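Local coordinates for enoyl-CoA hydratase/isomerase family protein (Mycobacterium tuberculosis, PDB 4FN7), which probably acts as an enoyl-CoA hydratase, adding water to the double bond of unsaturated acyl-CoA thioesters, although it may instead serve as an isomerase of the same crotonase superfamily, at residues F58-F62 against H103-G108; H122-A128 against A161-G166. All blocks are in the same frame, centred on the assembly; numbering follows the deposited sequence. Where two conformers were deposited one is given.

Contact 1: residues F58-F62 against H103-G108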
ATOM      1  N   PHE A  58     -23.449   9.880  -2.871  1.00 11.85           N
ATOM      2  CA  PHE A  58     -22.910  10.084  -1.536  1.00 11.39           C
ATOM      3  C   PHE A  58     -22.675  11.591  -1.418  1.00  9.79           C
ATOM      4  O   PHE A  58     -23.362  12.283  -0.667  1.00 10.57           O
ATOM      5  CB  PHE A  58     -21.626   9.291  -1.321  1.00 11.67           C
ATOM      6  CG  PHE A  58     -21.056   9.433   0.065  1.00 10.38           C
ATOM      7  CD1 PHE A  58     -21.709   8.876   1.157  1.00 11.30           C
ATOM      8  CD2 PHE A  58     -19.875  10.123   0.280  1.00 11.20           C
ATOM      9  CE1 PHE A  58     -21.199   9.010   2.435  1.00 10.99           C
ATOM     10  CE2 PHE A  58     -19.353  10.258   1.559  1.00 11.39           C
ATOM     11  CZ  PHE A  58     -20.016   9.696   2.640  1.00 11.63           C
ATOM     12  N   SER A  59     -21.726  12.101  -2.198  1.00  9.93           N
ATOM     13  CA  SER A  59     -21.562  13.542  -2.374  1.00 10.71           C
ATOM     14  C   SER A  59     -20.763  13.831  -3.631  1.00  9.97           C
ATOM     15  O   SER A  59     -19.761  13.164  -3.909  1.00 11.02           O
ATOM     16  CB  SER A  59     -20.869  14.184  -1.178  1.00 11.63           C
ATOM     17  OG  SER A  59     -20.471  15.515  -1.493  1.00 11.71           O
ATOM     18  N   GLY A  60     -21.204  14.837  -4.383  1.00 11.37           N
ATOM     19  CA  GLY A  60     -20.504  15.261  -5.579  1.00 13.36           C
ATOM     20  C   GLY A  60     -19.276  16.121  -5.340  1.00 14.09           C
ATOM     21  O   GLY A  60     -18.614  16.503  -6.299  1.00 15.30           O
ATOM     22  N   GLY A  61     -18.967  16.436  -4.083  1.00 12.39           N
ATOM     23  CA  GLY A  61     -17.756  17.181  -3.773  1.00 13.47           C
ATOM     24  C   GLY A  61     -18.022  18.520  -3.118  1.00 11.66           C
ATOM     25  O   GLY A  61     -19.076  18.712  -2.532  1.00 15.24           O
ATOM     26  N   PHE A  62     -17.065  19.439  -3.198  1.00 12.76           N
ATOM     27  CA  PHE A  62     -17.285  20.799  -2.719  1.00 12.33           C
ATOM     28  C   PHE A  62     -18.355  21.503  -3.548  1.00 13.78           C
ATOM     29  O   PHE A  62     -18.738  21.035  -4.617  1.00 15.33           O
ATOM     30  CB  PHE A  62     -15.996  21.617  -2.792  1.00 12.32           C
ATOM     31  CG  PHE A  62     -14.959  21.237  -1.770  1.00 11.70           C
ATOM     32  CD1 PHE A  62     -13.705  20.781  -2.168  1.00 13.33           C
ATOM     33  CD2 PHE A  62     -15.219  21.364  -0.417  1.00 12.05           C
ATOM     34  CE1 PHE A  62     -12.739  20.449  -1.233  1.00 14.24           C
ATOM     35  CE2 PHE A  62     -14.253  21.034   0.524  1.00 12.85           C
ATOM     36  CZ  PHE A  62     -13.017  20.576   0.115  1.00 13.24           C
ATOM     37  N   HIS A 103     -22.547   8.002  -6.112  1.00 11.88           N
ATOM     38  CA  HIS A 103     -21.176   8.371  -6.437  0.50 11.43           C
ATOM     39  C   HIS A 103     -20.545   9.284  -5.395  1.00 11.51           C
ATOM     40  O   HIS A 103     -21.245  10.024  -4.699  1.00 11.08           O
ATOM     41  CB  HIS A 103     -21.146   9.010  -7.819  0.50 13.63           C
ATOM     42  CG  HIS A 103     -21.885   8.211  -8.840  0.50 16.53           C
ATOM     43  ND1 HIS A 103     -21.443   6.979  -9.270  0.50 19.81           N
ATOM     44  CD2 HIS A 103     -23.057   8.437  -9.477  0.50 18.46           C
ATOM     45  CE1 HIS A 103     -22.298   6.490 -10.147  0.50 17.46           C
ATOM     46  NE2 HIS A 103     -23.287   7.355 -10.292  0.50 19.62           N
ATOM     47  N   ALA A 104     -19.224   9.225  -5.299  1.00  9.99           N
ATOM     48  CA  ALA A 104     -18.476  10.025  -4.343  1.00  9.10           C
ATOM     49  C   ALA A 104     -17.320  10.666  -5.093  1.00  9.56           C
ATOM     50  O   ALA A 104     -16.373   9.982  -5.495  1.00 10.38           O
ATOM     51  CB  ALA A 104     -17.967   9.153  -3.187  1.00  9.75           C
ATOM     52  N   ILE A 105     -17.416  11.974  -5.293  1.00  9.55           N
ATOM     53  CA  ILE A 105     -16.477  12.691  -6.145  1.00 10.11           C
ATOM     54  C   ILE A 105     -15.756  13.777  -5.370  1.00  9.26           C
ATOM     55  O   ILE A 105     -16.373  14.514  -4.602  1.00 10.18           O
ATOM     56  CB  ILE A 105     -17.214  13.360  -7.327  1.00 11.47           C
ATOM     57  CG1 ILE A 105     -18.120  12.353  -8.045  1.00 13.40           C
ATOM     58  CG2 ILE A 105     -16.217  14.012  -8.294  1.00 12.35           C
ATOM     59  CD1 ILE A 105     -17.374  11.195  -8.695  1.00 14.11           C
ATOM     60  N   ALA A 106     -14.447  13.880  -5.580  1.00  9.11           N
ATOM     61  CA  ALA A 106     -13.647  14.945  -4.984  1.00 10.86           C
ATOM     62  C   ALA A 106     -13.827  14.946  -3.462  1.00  9.77           C
ATOM     63  O   ALA A 106     -13.587  13.924  -2.825  1.00  9.50           O
ATOM     64  CB  ALA A 106     -13.997  16.296  -5.616  1.00 11.76           C
ATOM     65  N   MET A 107     -14.245  16.061  -2.867  1.00  8.65           N
ATOM     66  CA  MET A 107     -14.427  16.075  -1.410  1.00  9.95           C
ATOM     67  C   MET A 107     -15.390  14.977  -0.929  1.00  9.94           C
ATOM     68  O   MET A 107     -15.292  14.530   0.213  1.00 10.37           O
ATOM     69  CB  MET A 107     -14.892  17.449  -0.910  1.00 10.69           C
ATOM     70  CG  MET A 107     -14.952  17.579   0.618  1.00 12.23           C
ATOM     71  SD  MET A 107     -13.345  17.484   1.460  1.00 13.30           S
ATOM     72  CE  MET A 107     -13.734  16.362   2.804  1.00 14.26           C
ATOM     73  N   GLY A 108     -16.325  14.563  -1.778  1.00  9.58           N
ATOM     74  CA  GLY A 108     -17.167  13.426  -1.456  1.00  9.62           C
ATOM     75  C   GLY A 108     -16.354  12.151  -1.282  1.00  9.28           C
ATOM     76  O   GLY A 108     -16.601  11.371  -0.360  1.00  9.82           O
TER
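Ser-59 pairs with Ala-104 in a single parallel beta bridge, beside a turn that probably corresponds to the oxyanion-hole region, as in other members of the crotonase family. The carbonyl His-103 O takes two donors: Phe-58 N at 2.9 Å, tilted from the carbonyl plane, and Ser-59 N in that plane at a longer 3.3 Å. Returning across the bridge, Ile-105 N gives a nearly straight bond (170°) to Ser-59 O at 3.0 Å.

The buried side is tightly packed. With its CG anti to the backbone N (chi1 -178°), Phe-58 turns its ring inward among Leu-111, Leu-112 and Met-98, and the ring edge reaches Gly-108 O. Glycine suits position 108 because a CB there would run into Ser-59 O, and CA can therefore approach that oxygen to 3.6 Å. Gly-61 has a backbone conformation that itself calls for glycine, and Ile-105 O crowds its CA. Ser-59 OG fixes this bend as an ST turn, accepting from Gly-61 N, while the same hydroxyl also bonds to Asn-24 O. The buried Met-107 lays its CB squarely over the centre of the partly exposed Phe-62 ring, in a CH-pi contact; its chain then bends, carrying SD obliquely above the rim near CZ (3.4 Å), a Met-aromatic contact.

The other side is looser and partly exposed. There Gly-60 and Ile-105 touch backbone to backbone and through Ile-105 CB against Gly-60 O, with no hydrogen bond between them, and the imidazole of His-103 leads away from the loop to bond Asn-125 N. Beyond the bridge the backbone amides of Phe-62 and Met-107 come close together. By analogy with crotonase relatives, these probably form the oxyanion hole for the thioester carbonyl: Phe-62 N lies 4.4 Å from Met-107 N.

Contact 2: residues H122-A128 against A161-G166; sequences HAYNIQA and AKTFFG
Ile-126 and Phe-164 form an antiparallel hydrogen-bonded pair: Ile-126 N donates to Phe-164 O at 2.8 Å, and Phe-164 N returns a nearly straight bond to Ile-126 O at 2.9 Å. A third bond comes from a side chain. Gln-127 is extended, with CG anti to the backbone N (chi1 -177°), a reach that carries NE2 to within 2.9 Å of Ala-161 O, roughly in the plane of its amide. Where the strands part, waters take over, one joining Tyr-124 O to Gly-166 N, the other Ala-128 N to Lys-162 O.

Packing continues on the Gln-127 face, where Thr-163 turns its methyl CG2 against Asn-125 CG at 3.6 Å and its OG1 against Gln-127 CD at 3.1 Å, without a well-formed hydrogen bond. At the more exposed end Phe-165 directs a ring edge at the face of His-122 in an offset edge-to-face pair (planes 88° apart). The apolar Ile-126 and Phe-164 suit the opposite, buried face, meeting Ala-169 of helix 166-172; Phe-164 also rests on helix 151-159, and Ile-126 on helix 107-112. Strand 126-127 lies between 163-164 and 103-105, Gln-127 bonding Ala-104 on that other edge.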
ATOM      1  N   HIS A 122     -21.934  -1.873  -6.402  1.00 13.29           N
ATOM      2  CA  HIS A 122     -20.992  -2.155  -7.477  1.00 15.17           C
ATOM      3  C   HIS A 122     -20.814  -0.997  -8.444  1.00 15.65           C
ATOM      4  O   HIS A 122     -19.698  -0.706  -8.867  1.00 17.68           O
ATOM      5  CB  HIS A 122     -21.437  -3.391  -8.264  1.00 19.76           C
ATOM      6  CG  HIS A 122     -20.695  -3.582  -9.550  1.00 26.60           C
ATOM      7  ND1 HIS A 122     -21.195  -3.169 -10.766  1.00 30.44           N
ATOM      8  CD2 HIS A 122     -19.483  -4.126  -9.807  1.00 29.13           C
ATOM      9  CE1 HIS A 122     -20.327  -3.459 -11.719  1.00 31.72           C
ATOM     10  NE2 HIS A 122     -19.278  -4.040 -11.163  1.00 31.37           N
ATOM     11  N   ALA A 123     -21.914  -0.345  -8.803  1.00 15.54           N
ATOM     12  CA  ALA A 123     -21.881   0.644  -9.878  1.00 17.15           C
ATOM     13  C   ALA A 123     -21.449   2.049  -9.449  1.00 16.01           C
ATOM     14  O   ALA A 123     -21.229   2.918 -10.299  1.00 18.44           O
ATOM     15  CB  ALA A 123     -23.232   0.698 -10.586  1.00 20.39           C
ATOM     16  N   TYR A 124     -21.318   2.281  -8.147  1.00 13.41           N
ATOM     17  CA  TYR A 124     -21.049   3.635  -7.665  1.00 11.92           C
ATOM     18  C   TYR A 124     -19.606   4.061  -7.906  1.00 11.25           C
ATOM     19  O   TYR A 124     -18.655   3.422  -7.449  1.00 12.47           O
ATOM     20  CB  TYR A 124     -21.418   3.804  -6.180  1.00 11.70           C
ATOM     21  CG  TYR A 124     -22.863   3.491  -5.840  1.00 11.41           C
ATOM     22  CD1 TYR A 124     -23.828   3.386  -6.836  1.00 12.39           C
ATOM     23  CD2 TYR A 124     -23.256   3.304  -4.522  1.00 10.97           C
ATOM     24  CE1 TYR A 124     -25.145   3.094  -6.526  1.00 12.26           C
ATOM     25  CE2 TYR A 124     -24.569   3.010  -4.198  1.00 12.92           C
ATOM     26  CZ  TYR A 124     -25.511   2.905  -5.203  1.00 11.76           C
ATOM     27  OH  TYR A 124     -26.823   2.613  -4.884  1.00 13.65           O
ATOM     28  N   ASN A 125     -19.461   5.165  -8.627  1.00 11.09           N
ATOM     29  CA  ASN A 125     -18.155   5.692  -8.972  1.00 11.09           C
ATOM     30  C   ASN A 125     -17.544   6.506  -7.849  1.00 10.37           C
ATOM     31  O   ASN A 125     -18.227   7.287  -7.189  1.00 11.76           O
ATOM     32  CB  ASN A 125     -18.261   6.555 -10.223  1.00 13.12           C
ATOM     33  CG  ASN A 125     -18.538   5.746 -11.459  1.00 18.62           C
ATOM     34  OD1 ASN A 125     -18.190   4.575 -11.546  1.00 24.02           O
ATOM     35  ND2 ASN A 125     -19.147   6.379 -12.438  1.00 25.18           N
ATOM     36  N   ILE A 126     -16.248   6.316  -7.648  1.00 10.98           N
ATOM     37  CA  ILE A 126     -15.501   7.060  -6.649  1.00 10.41           C
ATOM     38  C   ILE A 126     -14.283   7.639  -7.359  1.00 10.36           C
ATOM     39  O   ILE A 126     -13.544   6.915  -8.040  1.00 10.27           O
ATOM     40  CB  ILE A 126     -15.080   6.151  -5.486  1.00 10.56           C
ATOM     41  CG1 ILE A 126     -16.317   5.433  -4.923  1.00 13.16           C
ATOM     42  CG2 ILE A 126     -14.380   6.967  -4.408  1.00 11.63           C
ATOM     43  CD1 ILE A 126     -16.008   4.233  -4.083  1.00 15.70           C
ATOM     44  N   GLN A 127     -14.096   8.947  -7.247  1.00 10.10           N
ATOM     45  CA  GLN A 127     -13.127   9.626  -8.098  1.00 10.91           C
ATOM     46  C   GLN A 127     -12.727  10.968  -7.519  1.00  9.71           C
ATOM     47  O   GLN A 127     -13.582  11.758  -7.121  1.00 11.37           O
ATOM     48  CB  GLN A 127     -13.727   9.858  -9.487  1.00 11.03           C
ATOM     49  CG  GLN A 127     -12.763  10.494 -10.485  1.00 11.77           C
ATOM     50  CD  GLN A 127     -13.467  11.106 -11.682  1.00 12.19           C
ATOM     51  OE1 GLN A 127     -14.675  11.343 -11.656  1.00 13.25           O
ATOM     52  NE2 GLN A 127     -12.708  11.379 -12.739  1.00 13.38           N
ATOM     53  N   ALA A 128     -11.420  11.220  -7.476  1.00  9.18           N
ATOM     54  CA  ALA A 128     -10.920  12.576  -7.286  1.00  9.32           C
ATOM     55  C   ALA A 128     -10.775  13.170  -8.689  1.00  9.46           C
ATOM     56  O   ALA A 128      -9.786  12.906  -9.374  1.00 11.06           O
ATOM     57  CB  ALA A 128      -9.575  12.568  -6.560  1.00 10.54           C
ATOM     58  N   ALA A 161      -6.803  11.317 -12.214  1.00  9.07           N
ATOM     59  CA  ALA A 161      -8.220  11.454 -11.872  1.00  9.84           C
ATOM     60  C   ALA A 161      -8.985  10.167 -12.176  1.00 11.01           C
ATOM     61  O   ALA A 161     -10.111  10.201 -12.670  1.00 11.72           O
ATOM     62  CB  ALA A 161      -8.833  12.641 -12.619  1.00 11.19           C
ATOM     63  N   LYS A 162      -8.370   9.027 -11.884  1.00 11.14           N
ATOM     64  CA  LYS A 162      -8.985   7.748 -12.223  1.00 10.81           C
ATOM     65  C   LYS A 162     -10.304   7.519 -11.482  1.00 10.11           C
ATOM     66  O   LYS A 162     -10.433   7.846 -10.302  1.00  9.76           O
ATOM     67  CB  LYS A 162      -8.020   6.588 -11.956  1.00 11.13           C
ATOM     68  CG  LYS A 162      -8.637   5.232 -12.284  1.00 13.65           C
ATOM     69  CD  LYS A 162      -7.646   4.104 -12.121  1.00 17.15           C
ATOM     70  CE  LYS A 162      -8.304   2.747 -12.298  1.00 22.21           C
ATOM     71  NZ  LYS A 162      -7.306   1.660 -12.128  1.00 28.18           N
ATOM     72  N   THR A 163     -11.285   6.971 -12.190  1.00 10.51           N
ATOM     73  CA  THR A 163     -12.552   6.594 -11.573  1.00 11.02           C
ATOM     74  C   THR A 163     -12.517   5.129 -11.176  1.00 10.73           C
ATOM     75  O   THR A 163     -12.109   4.280 -11.962  1.00 12.83           O
ATOM     76  CB  THR A 163     -13.734   6.821 -12.531  1.00 12.97           C
ATOM     77  OG1 THR A 163     -13.815   8.210 -12.860  1.00 14.97           O
ATOM     78  CG2 THR A 163     -15.034   6.396 -11.872  1.00 15.37           C
ATOM     79  N   PHE A 164     -12.935   4.845  -9.944  1.00 10.37           N
ATOM     80  CA  PHE A 164     -12.986   3.485  -9.420  1.00 10.50           C
ATOM     81  C   PHE A 164     -14.433   3.122  -9.106  1.00  9.94           C
ATOM     82  O   PHE A 164     -15.246   3.990  -8.803  1.00 11.21           O
ATOM     83  CB  PHE A 164     -12.152   3.373  -8.136  1.00 10.01           C
ATOM     84  CG  PHE A 164     -10.710   3.760  -8.306  1.00 10.41           C
ATOM     85  CD1 PHE A 164      -9.727   2.790  -8.444  1.00 11.31           C
ATOM     86  CD2 PHE A 164     -10.332   5.093  -8.288  1.00 10.40           C
ATOM     87  CE1 PHE A 164      -8.393   3.147  -8.589  1.00 11.96           C
ATOM     88  CE2 PHE A 164      -9.004   5.453  -8.433  1.00 11.83           C
ATOM     89  CZ  PHE A 164      -8.036   4.484  -8.577  1.00 12.72           C
ATOM     90  N   PHE A 165     -14.750   1.835  -9.164  1.00 11.44           N
ATOM     91  CA  PHE A 165     -16.061   1.365  -8.740  1.00 11.49           C
ATOM     92  C   PHE A 165     -15.991  -0.122  -8.457  1.00 11.95           C
ATOM     93  O   PHE A 165     -15.136  -0.820  -8.995  1.00 12.78           O
ATOM     94  CB  PHE A 165     -17.118   1.663  -9.807  1.00 13.10           C
ATOM     95  CG  PHE A 165     -16.888   0.951 -11.108  1.00 14.03           C
ATOM     96  CD1 PHE A 165     -17.496  -0.269 -11.359  1.00 16.06           C
ATOM     97  CD2 PHE A 165     -16.072   1.503 -12.088  1.00 17.35           C
ATOM     98  CE1 PHE A 165     -17.292  -0.928 -12.562  1.00 20.41           C
ATOM     99  CE2 PHE A 165     -15.865   0.846 -13.291  1.00 21.44           C
ATOM    100  CZ  PHE A 165     -16.476  -0.371 -13.525  1.00 22.54           C
ATOM    101  N   GLY A 166     -16.883  -0.609  -7.604  1.00 11.53           N
ATOM    102  CA  GLY A 166     -17.004  -2.041  -7.388  1.00 13.74           C
ATOM    103  C   GLY A 166     -15.666  -2.695  -7.084  1.00 12.93           C
ATOM    104  O   GLY A 166     -14.940  -2.261  -6.188  1.00 13.95           O
TER
HETATM  105  O   HOH W   1     -18.417   1.091  -5.979  1.00 12.63           O
HETATM  106  O   HOH W   2      -9.516   9.427  -8.361  0.98  9.04           O

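Overall arrangement
Contact 1 closes before contact 2 opens along the chain, and their centres lie about 11 Å apart on the same side of the chain's centre. They share a small mixed sheet ordered 103-105, 126-127, 163-164: contact 1 adds the 58-62 loop beside its first strand, and contact 2 pairs its last two. The middle strand joins them directly, through a probable hydrogen bond from Ala-106 N to Gln-127 O. The six-stranded sheet is separate, although strand 96-100 leads from it toward 103-105. The probable oxyanion hole of contact 1 is thus tied through this small sheet to helices 151-159 and 166-172.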